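Local coordinates for protein 2-c-methyl-d-erythritol 2,4-cyclodiphosphate synthase (Plasmodium falciparum, PDB 4C81) that catalyses the conversion of 4-diphosphocytidyl-2-C-methyl-D-erythritol 2-phosphate to 2-C-methyl-D-erythritol 2,4-cyclodiphosphate with release of CMP, a step of the non-mevalonate isoprenoid pathway, at residues Leu162-Gly166 with Glu167-Ile171; Ile69-Ser72 with Ile73-Ala76; Ser98-Phe101 with Leu102-Ala105; Gly78-Asp81 with Ile82-Phe86. The protein carries 1 engineered substitution. One frame throughout, in Å; residues are numbered along the deposited sequence.

How the contacts relate
Contacts 2, 3 and 4 form one cluster of helices beside the nucleotide site, with contact 2 in helix 64-77 at its middle. Its centre lies about 9 Å from that of contact 4, whose helix start binds CDP, and about 11 Å from that of contact 3. Contacts 3 and 4 have centres about 12 Å apart and also touch, largely through aromatic and aliphatic side chains. Contact 1 stands apart, its centre 25 to 28 Å from those of the other three, and touches none of them. It meets the third subunit, as do parts of contacts 2 and 4, and its I165 side chain comes within about 4 Å of a bound zinc ion.

Contact 1 of 4, residues Leu162-Gly166 with Glu167-Ile171; sequences LGVIG and EKKAI
K168 takes a left-handed backbone conformation (phi 62°), uncommon for a residue with a CB, and this turns the following amide back into the helix: K169 N bonds V164 O at 3.0 Å, nearly along the C=O axis. The bond from K168 N to I165 O, also 3.0 Å long, arrives from well above the carbonyl plane, 61° out of it. Before these two, E167 N closes an ordinary helical bond to G163 O. Three successive amides thus satisfy three carbonyls of the short helix before the chain leaves it.

The side chains adapt to these carbonyls. With its CG beside the backbone N (chi1 -66°), E167 lays that methylene 3.4 Å from G163 O, and its extended chain leads the carboxylate outward, where a water that accepts from G163 N makes a weak, long bond to OE2. K169 covers V164 O with its CB at 3.4 Å, then sends its amine away. Glycine suits position 163, where phi is positive, and position 166, where a CB would strike L162 N.

A water ties the helix to the coming strand, donating to I165 O at 2.6 Å and to A170 O at 2.8 Å. The buried A170 N, by contrast, has no partner in the model. L162 of the third subunit packs on K169 and A170. Such paired bonds, with K168 as the C-prime residue, make a Schellman motif, which here ends helix 163-166 and redirects the chain into strand 170-181 of the central sheet.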
loop_
_atom_site.group_PDB
_atom_site.type_symbol
_atom_site.label_atom_id
_atom_site.label_comp_id
_atom_site.label_asym_id
_atom_site.label_seq_id
_atom_site.Cartn_x
_atom_site.Cartn_y
_atom_site.Cartn_z
ATOM N N LEU A 162 -1.325 -18.393 -6.701
ATOM C CA LEU A 162 -0.538 -18.759 -5.522
ATOM C C LEU A 162 -1.143 -18.200 -4.235
ATOM O O LEU A 162 -1.729 -17.112 -4.223
ATOM C CB LEU A 162 0.896 -18.244 -5.655
ATOM C CG LEU A 162 1.721 -18.747 -6.840
ATOM C CD1 LEU A 162 3.087 -18.086 -6.830
ATOM C CD2 LEU A 162 1.852 -20.264 -6.809
ATOM N N GLY A 163 -0.989 -18.948 -3.146
ATOM C CA GLY A 163 -1.427 -18.494 -1.828
ATOM C C GLY A 163 -2.935 -18.482 -1.681
ATOM O O GLY A 163 -3.654 -18.930 -2.569
ATOM N N VAL A 164 -3.411 -17.945 -0.562
ATOM C CA VAL A 164 -4.845 -17.944 -0.261
ATOM C C VAL A 164 -5.680 -17.173 -1.298
ATOM O O VAL A 164 -6.752 -17.633 -1.691
ATOM C CB VAL A 164 -5.136 -17.417 1.168
ATOM C CG1 VAL A 164 -4.546 -18.366 2.213
ATOM C CG2 VAL A 164 -4.596 -16.009 1.351
ATOM N N ILE A 165 -5.188 -16.025 -1.760
ATOM C CA ILE A 165 -5.880 -15.283 -2.821
ATOM C C ILE A 165 -5.858 -16.072 -4.135
ATOM O O ILE A 165 -6.886 -16.207 -4.802
ATOM C CB ILE A 165 -5.275 -13.875 -3.033
ATOM C CG1 ILE A 165 -5.435 -13.030 -1.770
ATOM C CG2 ILE A 165 -5.942 -13.155 -4.207
ATOM C CD1 ILE A 165 -4.688 -11.722 -1.844
ATOM N N GLY A 166 -4.691 -16.597 -4.498
ATOM C CA GLY A 166 -4.537 -17.342 -5.748
ATOM C C GLY A 166 -5.376 -18.607 -5.825
ATOM O O GLY A 166 -5.799 -19.007 -6.908
ATOM N N GLU A 167 -5.620 -19.226 -4.674
ATOM C CA GLU A 167 -6.467 -20.416 -4.589
ATOM C C GLU A 167 -7.948 -20.067 -4.367
ATOM O O GLU A 167 -8.750 -20.943 -4.041
ATOM C CB GLU A 167 -5.955 -21.345 -3.484
ATOM C CG GLU A 167 -4.579 -21.936 -3.780
ATOM C CD GLU A 167 -4.045 -22.816 -2.660
ATOM O OE1 GLU A 167 -4.791 -23.098 -1.699
ATOM O OE2 GLU A 167 -2.870 -23.229 -2.746
ATOM N N LYS A 168 -8.299 -18.793 -4.553
ATOM C CA LYS A 168 -9.684 -18.310 -4.491
ATOM C C LYS A 168 -10.364 -18.504 -3.132
ATOM O O LYS A 168 -11.584 -18.671 -3.055
ATOM C CB LYS A 168 -10.525 -18.936 -5.618
ATOM C CG LYS A 168 -9.960 -18.689 -7.012
ATOM C CD LYS A 168 -10.818 -19.315 -8.105
ATOM C CE LYS A 168 -10.642 -20.826 -8.165
ATOM N NZ LYS A 168 -11.364 -21.427 -9.320
ATOM N N LYS A 169 -9.574 -18.457 -2.063
ATOM C CA LYS A 169 -10.092 -18.556 -0.704
ATOM C C LYS A 169 -10.476 -17.177 -0.168
ATOM O O LYS A 169 -11.260 -17.074 0.774
ATOM C CB LYS A 169 -9.064 -19.208 0.225
ATOM C CG LYS A 169 -8.752 -20.663 -0.119
ATOM C CD LYS A 169 -7.662 -21.242 0.778
ATOM C CE LYS A 169 -8.175 -21.535 2.180
ATOM N NZ LYS A 169 -7.145 -22.204 3.023
ATOM N N ALA A 170 -9.917 -16.125 -0.767
ATOM C CA ALA A 170 -10.188 -14.759 -0.335
ATOM C C ALA A 170 -9.923 -13.759 -1.455
ATOM O O ALA A 170 -9.302 -14.091 -2.466
ATOM C CB ALA A 170 -9.341 -14.419 0.888
ATOM N N ILE A 171 -10.411 -12.538 -1.257
ATOM C CA ILE A 171 -10.093 -11.394 -2.119
ATOM C C ILE A 171 -9.723 -10.210 -1.232
ATOM O O ILE A 171 -10.204 -10.100 -0.100
ATOM C CB ILE A 171 -11.270 -11.011 -3.047
ATOM C CG1 ILE A 171 -12.559 -10.762 -2.248
ATOM C CG2 ILE A 171 -11.498 -12.109 -4.092
ATOM C CD1 ILE A 171 -13.706 -10.227 -3.083
HETATM O O HOH W 1 0.013 -21.558 -3.258
HETATM O O HOH W 2 -9.012 -14.733 -5.171
#

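Contact 2 of 4, residues Ile69-Ser72 with Ile73-Ala76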
loop_
_atom_site.group_PDB
_atom_site.type_symbol
_atom_site.label_atom_id
_atom_site.label_comp_id
_atom_site.label_asym_id
_atom_site.label_seq_id
_atom_site.Cartn_x
_atom_site.Cartn_y
_atom_site.Cartn_z
ATOM N N ILE A 69 -12.373 1.746 1.036
ATOM C CA ILE A 69 -12.545 3.180 0.771
ATOM C C ILE A 69 -12.900 3.935 2.060
ATOM O O ILE A 69 -12.297 4.967 2.362
ATOM C CB ILE A 69 -13.614 3.442 -0.317
ATOM C CG1 ILE A 69 -13.082 3.045 -1.695
ATOM C CG2 ILE A 69 -14.012 4.921 -0.340
ATOM C CD1 ILE A 69 -14.156 2.932 -2.756
ATOM N N VAL A 70 -13.860 3.412 2.822
ATOM C CA VAL A 70 -14.251 4.029 4.096
ATOM C C VAL A 70 -13.053 4.145 5.037
ATOM O O VAL A 70 -12.775 5.226 5.555
ATOM C CB VAL A 70 -15.389 3.259 4.790
ATOM C CG1 VAL A 70 -15.615 3.783 6.203
ATOM C CG2 VAL A 70 -16.659 3.383 3.982
ATOM N N ASP A 71 -12.318 3.055 5.226
ATOM C CA ASP A 71 -11.173 3.084 6.138
ATOM C C ASP A 71 -10.016 3.943 5.624
ATOM O O ASP A 71 -9.223 4.443 6.421
ATOM C CB ASP A 71 -10.717 1.667 6.498
ATOM C CG ASP A 71 -11.607 1.021 7.556
ATOM O OD1 ASP A 71 -12.324 1.747 8.286
ATOM O OD2 ASP A 71 -11.579 -0.218 7.668
ATOM N N SER A 72 -9.927 4.138 4.307
ATOM C CA SER A 72 -8.927 5.053 3.751
ATOM C C SER A 72 -9.257 6.496 4.142
ATOM O O SER A 72 -8.373 7.264 4.517
ATOM C CB SER A 72 -8.791 4.909 2.227
ATOM O OG SER A 72 -9.795 5.616 1.514
ATOM N N ILE A 73 -10.536 6.844 4.062
ATOM C CA ILE A 73 -11.016 8.169 4.470
ATOM C C ILE A 73 -10.837 8.398 5.976
ATOM O O ILE A 73 -10.306 9.434 6.389
ATOM C CB ILE A 73 -12.502 8.361 4.075
ATOM C CG1 ILE A 73 -12.637 8.425 2.553
ATOM C CG2 ILE A 73 -13.079 9.631 4.708
ATOM C CD1 ILE A 73 -14.055 8.303 2.057
ATOM N N LEU A 74 -11.279 7.442 6.793
ATOM C CA LEU A 74 -11.114 7.527 8.242
ATOM C C LEU A 74 -9.633 7.614 8.594
ATOM O O LEU A 74 -9.225 8.434 9.417
ATOM C CB LEU A 74 -11.745 6.315 8.934
ATOM C CG LEU A 74 -13.270 6.248 8.860
ATOM C CD1 LEU A 74 -13.789 4.978 9.516
ATOM C CD2 LEU A 74 -13.873 7.479 9.510
ATOM N N GLY A 75 -8.831 6.768 7.953
ATOM C CA GLY A 75 -7.393 6.759 8.179
ATOM C C GLY A 75 -6.748 8.098 7.863
ATOM O O GLY A 75 -5.925 8.605 8.629
ATOM N N ALA A 76 -7.132 8.680 6.733
ATOM C CA ALA A 76 -6.612 9.978 6.312
ATOM C C ALA A 76 -6.886 11.078 7.340
ATOM O O ALA A 76 -6.033 11.937 7.567
ATOM C CB ALA A 76 -7.203 10.368 4.966
#
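Two turns of helix 64-77, which carries the zinc ligand H67, join I69-S72 to I73-A76 through the four main-chain bonds of a regular alpha-helix. From I73 to A76, each N-H meets the carbonyl four residues earlier; the shortest is G75 N to D71 O at 2.8 Å, and the straightest is L74 N to V70 O, with an N-H...O angle of 174°.

Side chains one turn apart make hydrophobic ridges suited to a buried helix. I69 CG2 meets I73 CD1 at 4.1 Å, the two isoleucines crossing at a slant, and this pair faces L145 of helix 130-145. V70 and L74 instead run side by side in the same direction, CG1 of V70 lying 4.0 Å from CD1 of L74 in one of two leucine conformers. The beta-branched valine and the leucine pack on I82 and on helix 97-111.

D71 is buried, and its OD1 accepts a hydrogen bond from I82 N, anchoring the start of the next helix, while K155 of the third subunit packs on it. Glycine suits position 75, where a CB would come too close to D71 O, and A76 meets L179 of the sheet.

S72 solves a buried hydroxyl's problem within the helix. Its chi1 of 81° swings OG back over the preceding turn, where it donates to I69 O at 2.7 Å, so that this one carbonyl oxygen accepts from both S72 OG and I73 N.

Contact 3 of 4, residues Ser98-Phe101 with Leu102-Ala105; sequences SAIF and LRYA
L102 begins the second turn by giving its N-H to S98 O, a helical bond of doubtful length because the modelled oxygen sits too near the leucine side chain. Aliphatic and buried, L102 faces inward onto Y66 and V70 of helix 64-77 and V144 and L145 of helix 130-145.

R103 follows, its N bonded to A99 O at 3.1 Å. Its chi1 of 73° places CG between the backbone N and the carbonyl carbon, folding the chain back over the previous turn; CG lies 3.1 Å from I100 O. A further bend at chi3 brings the guanidinium alongside I100, whose CG1 lies in the plane of that group at its edge, 4.0 Å from NH1, while A99 O lies over one of its faces. The long charged chain suits this exposed side.

Y104 N bonds I100 O at 3.1 Å. CB rests 3.5 Å from F101 O; with CG anti to the nitrogen (chi1 171°) the ring leads away to meet F86 edge-to-face. A105, small enough to sit against I73, completes the series with A105 N to F101 O at 3.0 Å.

The chemistry divides the helix: A99, I100 and R103 occupy an exposed flank, L102 and A105 the buried one. At the first turn S98 OG bonds D61 OD2 and H67 NE2, consistent with a second-shell serine orienting that zinc-binding histidine.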
loop_
_atom_site.group_PDB
_atom_site.type_symbol
_atom_site.label_atom_id
_atom_site.label_comp_id
_atom_site.label_asym_id
_atom_site.label_seq_id
_atom_site.Cartn_x
_atom_site.Cartn_y
_atom_site.Cartn_z
ATOM N N SER A 98 -22.832 -1.018 4.628
ATOM C CA SER A 98 -21.833 -0.409 3.739
ATOM C C SER A 98 -22.264 0.990 3.292
ATOM O O SER A 98 -21.448 1.910 3.255
ATOM C CB SER A 98 -21.558 -1.289 2.518
ATOM O OG SER A 98 -20.890 -2.485 2.887
ATOM N N ALA A 99 -23.546 1.141 2.964
ATOM C CA ALA A 99 -24.113 2.443 2.606
ATOM C C ALA A 99 -24.102 3.414 3.789
ATOM O O ALA A 99 -23.821 4.602 3.619
ATOM C CB ALA A 99 -25.534 2.275 2.076
ATOM N N ILE A 100 -24.410 2.902 4.979
ATOM C CA ILE A 100 -24.373 3.700 6.203
ATOM C C ILE A 100 -22.955 4.223 6.478
ATOM O O ILE A 100 -22.781 5.380 6.863
ATOM C CB ILE A 100 -24.882 2.888 7.423
ATOM C CG1 ILE A 100 -26.388 2.619 7.299
ATOM C CG2 ILE A 100 -24.605 3.624 8.724
ATOM C CD1 ILE A 100 -26.902 1.572 8.273
ATOM N N PHE A 101 -21.949 3.375 6.262
ATOM C CA PHE A 101 -20.553 3.759 6.508
ATOM C C PHE A 101 -20.004 4.721 5.458
ATOM O O PHE A 101 -19.225 5.614 5.787
ATOM C CB PHE A 101 -19.642 2.526 6.579
ATOM C CG PHE A 101 -20.026 1.526 7.641
ATOM C CD1 PHE A 101 -20.502 1.937 8.884
ATOM C CD2 PHE A 101 -19.905 0.164 7.393
ATOM C CE1 PHE A 101 -20.852 1.007 9.855
ATOM C CE2 PHE A 101 -20.249 -0.770 8.361
ATOM C CZ PHE A 101 -20.725 -0.348 9.592
ATOM N N LEU A 102 -20.388 4.529 4.199
ATOM C CA LEU A 102 -19.948 5.413 3.121
ATOM C C LEU A 102 -20.547 6.816 3.260
ATOM O O LEU A 102 -19.875 7.805 2.960
ATOM C CB LEU A 102 -20.283 4.831 1.742
ATOM C CG LEU A 102 -19.267 3.869 1.114
ATOM C CD1 LEU A 102 -17.966 4.590 0.776
ATOM C CD2 LEU A 102 -18.995 2.675 2.007
ATOM N N ARG A 103 -21.800 6.904 3.704
ATOM C CA ARG A 103 -22.423 8.215 3.928
ATOM C C ARG A 103 -21.803 8.916 5.136
ATOM O O ARG A 103 -21.632 10.132 5.118
ATOM C CB ARG A 103 -23.954 8.122 4.052
ATOM C CG ARG A 103 -24.501 7.528 5.350
ATOM C CD ARG A 103 -25.894 8.076 5.659
ATOM N NE ARG A 103 -26.816 7.913 4.534
ATOM C CZ ARG A 103 -27.526 6.814 4.274
ATOM N NH1 ARG A 103 -27.446 5.740 5.055
ATOM N NH2 ARG A 103 -28.330 6.789 3.216
ATOM N N TYR A 104 -21.456 8.150 6.170
ATOM C CA TYR A 104 -20.740 8.700 7.324
ATOM C C TYR A 104 -19.413 9.302 6.868
ATOM O O TYR A 104 -19.085 10.438 7.215
ATOM C CB TYR A 104 -20.486 7.631 8.397
ATOM C CG TYR A 104 -19.557 8.098 9.505
ATOM C CD1 TYR A 104 -20.025 8.908 10.540
ATOM C CD2 TYR A 104 -18.206 7.751 9.506
ATOM C CE1 TYR A 104 -19.179 9.348 11.550
ATOM C CE2 TYR A 104 -17.351 8.190 10.513
ATOM C CZ TYR A 104 -17.843 8.987 11.532
ATOM O OH TYR A 104 -17.006 9.426 12.530
ATOM N N ALA A 105 -18.666 8.535 6.078
ATOM C CA ALA A 105 -17.361 8.975 5.588
ATOM C C ALA A 105 -17.463 10.232 4.725
ATOM O O ALA A 105 -16.658 11.152 4.869
ATOM C CB ALA A 105 -16.678 7.849 4.809
#

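Contact 4 of 4, residues Gly78-Asp81 with Ile82-Phe86; sequences GSLD and IGTLF. With CDP (cytidine-5'-diphosphate), chain D.
D81 and T84 form the tight half of this contact. As N-cap of helix 82-85, D81 holds CG at chi1 62°, which turns the carboxylate back over the first turn. In the conformer described, one of two, OD1 accepts from T84 N at 3.1 Å, met from above the carboxylate plane, while OD2 receives T84 OG1 at 3.0 Å. The main chain adds a nearly straight bond from L85 N to D81 O, 2.8 Å long. G83 suits the close approach of the ligand: its CA lies 3.4 Å from CDP O3', and a CB there would strike that oxygen.

The other half is looser and nearer the surface, although L80 O is buried without a partner in the model. L80, exposed and also in two conformers, crosses T84 at about a right angle, its CD1 3.6 Å from T84 CG2, and sets its CB against L85.

CDP gives both ribose hydroxyls to D81 OD1, O2' at 2.7 Å and O3' at 2.8 Å. R134 of the third subunit salt-bridges D81 OD2 and bonds T84 OG1. In this conformer the cap, together with that arginine, is consistent with orienting the aspartate for the ribose diol at a site built between subunits.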
loop_
_atom_site.group_PDB
_atom_site.type_symbol
_atom_site.label_atom_id
_atom_site.label_comp_id
_atom_site.label_asym_id
_atom_site.label_seq_id
_atom_site.Cartn_x
_atom_site.Cartn_y
_atom_site.Cartn_z
ATOM N N GLY A 78 -7.541 10.598 10.604
ATOM C CA GLY A 78 -7.171 10.210 11.961
ATOM C C GLY A 78 -8.339 9.761 12.819
ATOM O O GLY A 78 -8.228 9.721 14.046
ATOM N N SER A 79 -9.467 9.446 12.185
ATOM C CA SER A 79 -10.644 8.980 12.906
ATOM C C SER A 79 -10.466 7.513 13.263
ATOM O O SER A 79 -9.624 6.825 12.687
ATOM C CB SER A 79 -11.908 9.157 12.060
ATOM O OG SER A 79 -12.159 10.524 11.783
ATOM N N LEU A 80 -11.258 7.039 14.218
ATOM C CA LEU A 80 -11.287 5.619 14.537
ATOM C C LEU A 80 -11.907 4.889 13.344
ATOM O O LEU A 80 -12.783 5.432 12.669
ATOM C CB LEU A 80 -12.094 5.357 15.811
ATOM C CG LEU A 80 -11.660 6.102 17.077
ATOM C CD1 LEU A 80 -12.550 5.722 18.249
ATOM C CD2 LEU A 80 -10.201 5.827 17.403
ATOM N N ASP A 81 -11.442 3.670 13.083
ATOM C CA ASP A 81 -11.932 2.880 11.948
ATOM C C ASP A 81 -13.377 2.418 12.169
ATOM O O ASP A 81 -13.913 2.545 13.270
ATOM C CB ASP A 81 -11.015 1.677 11.692
ATOM C CG ASP A 81 -10.972 0.712 12.862
ATOM O OD1 ASP A 81 -11.824 -0.199 12.915
ATOM O OD2 ASP A 81 -10.078 0.862 13.721
ATOM N N ILE A 82 -13.993 1.879 11.119
ATOM C CA ILE A 82 -15.396 1.434 11.172
ATOM C C ILE A 82 -15.646 0.383 12.254
ATOM O O ILE A 82 -16.648 0.455 12.969
ATOM C CB ILE A 82 -15.880 0.897 9.805
ATOM C CG1 ILE A 82 -16.079 2.051 8.821
ATOM C CG2 ILE A 82 -17.186 0.116 9.953
ATOM C CD1 ILE A 82 -17.156 3.053 9.232
ATOM N N GLY A 83 -14.730 -0.573 12.385
ATOM C CA GLY A 83 -14.826 -1.589 13.432
ATOM C C GLY A 83 -14.850 -1.012 14.839
ATOM O O GLY A 83 -15.529 -1.541 15.717
ATOM N N THR A 84 -14.111 0.077 15.049
ATOM C CA THR A 84 -14.045 0.737 16.354
ATOM C C THR A 84 -15.238 1.662 16.566
ATOM O O THR A 84 -15.822 1.684 17.650
ATOM C CB THR A 84 -12.754 1.570 16.505
ATOM O OG1 THR A 84 -11.610 0.750 16.242
ATOM C CG2 THR A 84 -12.643 2.146 17.912
ATOM N N LEU A 85 -15.581 2.432 15.537
ATOM C CA LEU A 85 -16.711 3.364 15.607
ATOM C C LEU A 85 -18.047 2.643 15.769
ATOM O O LEU A 85 -18.894 3.071 16.554
ATOM C CB LEU A 85 -16.770 4.252 14.356
ATOM C CG LEU A 85 -15.739 5.377 14.241
ATOM C CD1 LEU A 85 -15.806 6.014 12.861
ATOM C CD2 LEU A 85 -15.953 6.423 15.324
ATOM N N PHE A 86 -18.226 1.553 15.025
ATOM C CA PHE A 86 -19.493 0.824 14.997
ATOM C C PHE A 86 -19.272 -0.668 15.275
ATOM O O PHE A 86 -19.337 -1.491 14.358
ATOM C CB PHE A 86 -20.182 1.026 13.641
ATOM C CG PHE A 86 -20.186 2.455 13.169
ATOM C CD1 PHE A 86 -21.130 3.357 13.643
ATOM C CD2 PHE A 86 -19.236 2.901 12.259
ATOM C CE1 PHE A 86 -21.132 4.679 13.210
ATOM C CE2 PHE A 86 -19.231 4.220 11.823
ATOM C CZ PHE A 86 -20.180 5.110 12.299
HETATM O O3B CDP D . -14.323 -8.814 9.535
HETATM P PB CDP D . -13.999 -7.230 9.656
HETATM O O1B CDP D . -14.039 -6.696 8.153
HETATM O O2B CDP D . -14.979 -6.506 10.505
HETATM O O3A CDP D . -12.462 -7.055 10.117
HETATM P PA CDP D . -11.762 -7.904 11.299
HETATM O O1A CDP D . -12.605 -9.039 11.735
HETATM O O2A CDP D . -10.370 -8.160 10.875
HETATM O "O5'" CDP D . -11.702 -6.835 12.498
HETATM C "C5'" CDP D . -12.784 -5.936 12.773
HETATM C "C4'" CDP D . -12.298 -4.777 13.646
HETATM O "O4'" CDP D . -11.547 -5.348 14.747
HETATM C "C3'" CDP D . -11.290 -3.906 12.901
HETATM O "O3'" CDP D . -11.961 -2.888 12.150
HETATM C "C2'" CDP D . -10.508 -3.298 14.060
HETATM O "O2'" CDP D . -11.222 -2.189 14.614
HETATM C "C1'" CDP D . -10.464 -4.434 15.094
HETATM N N1 CDP D . -9.119 -5.084 15.044
HETATM C C2 CDP D . -8.013 -4.408 15.590
HETATM O O2 CDP D . -8.147 -3.297 16.100
HETATM N N3 CDP D . -6.753 -5.007 15.548
HETATM C C4 CDP D . -6.563 -6.260 14.972
HETATM N N4 CDP D . -5.341 -6.786 14.958
HETATM C C5 CDP D . -7.650 -6.940 14.433
HETATM C C6 CDP D . -8.918 -6.359 14.465
#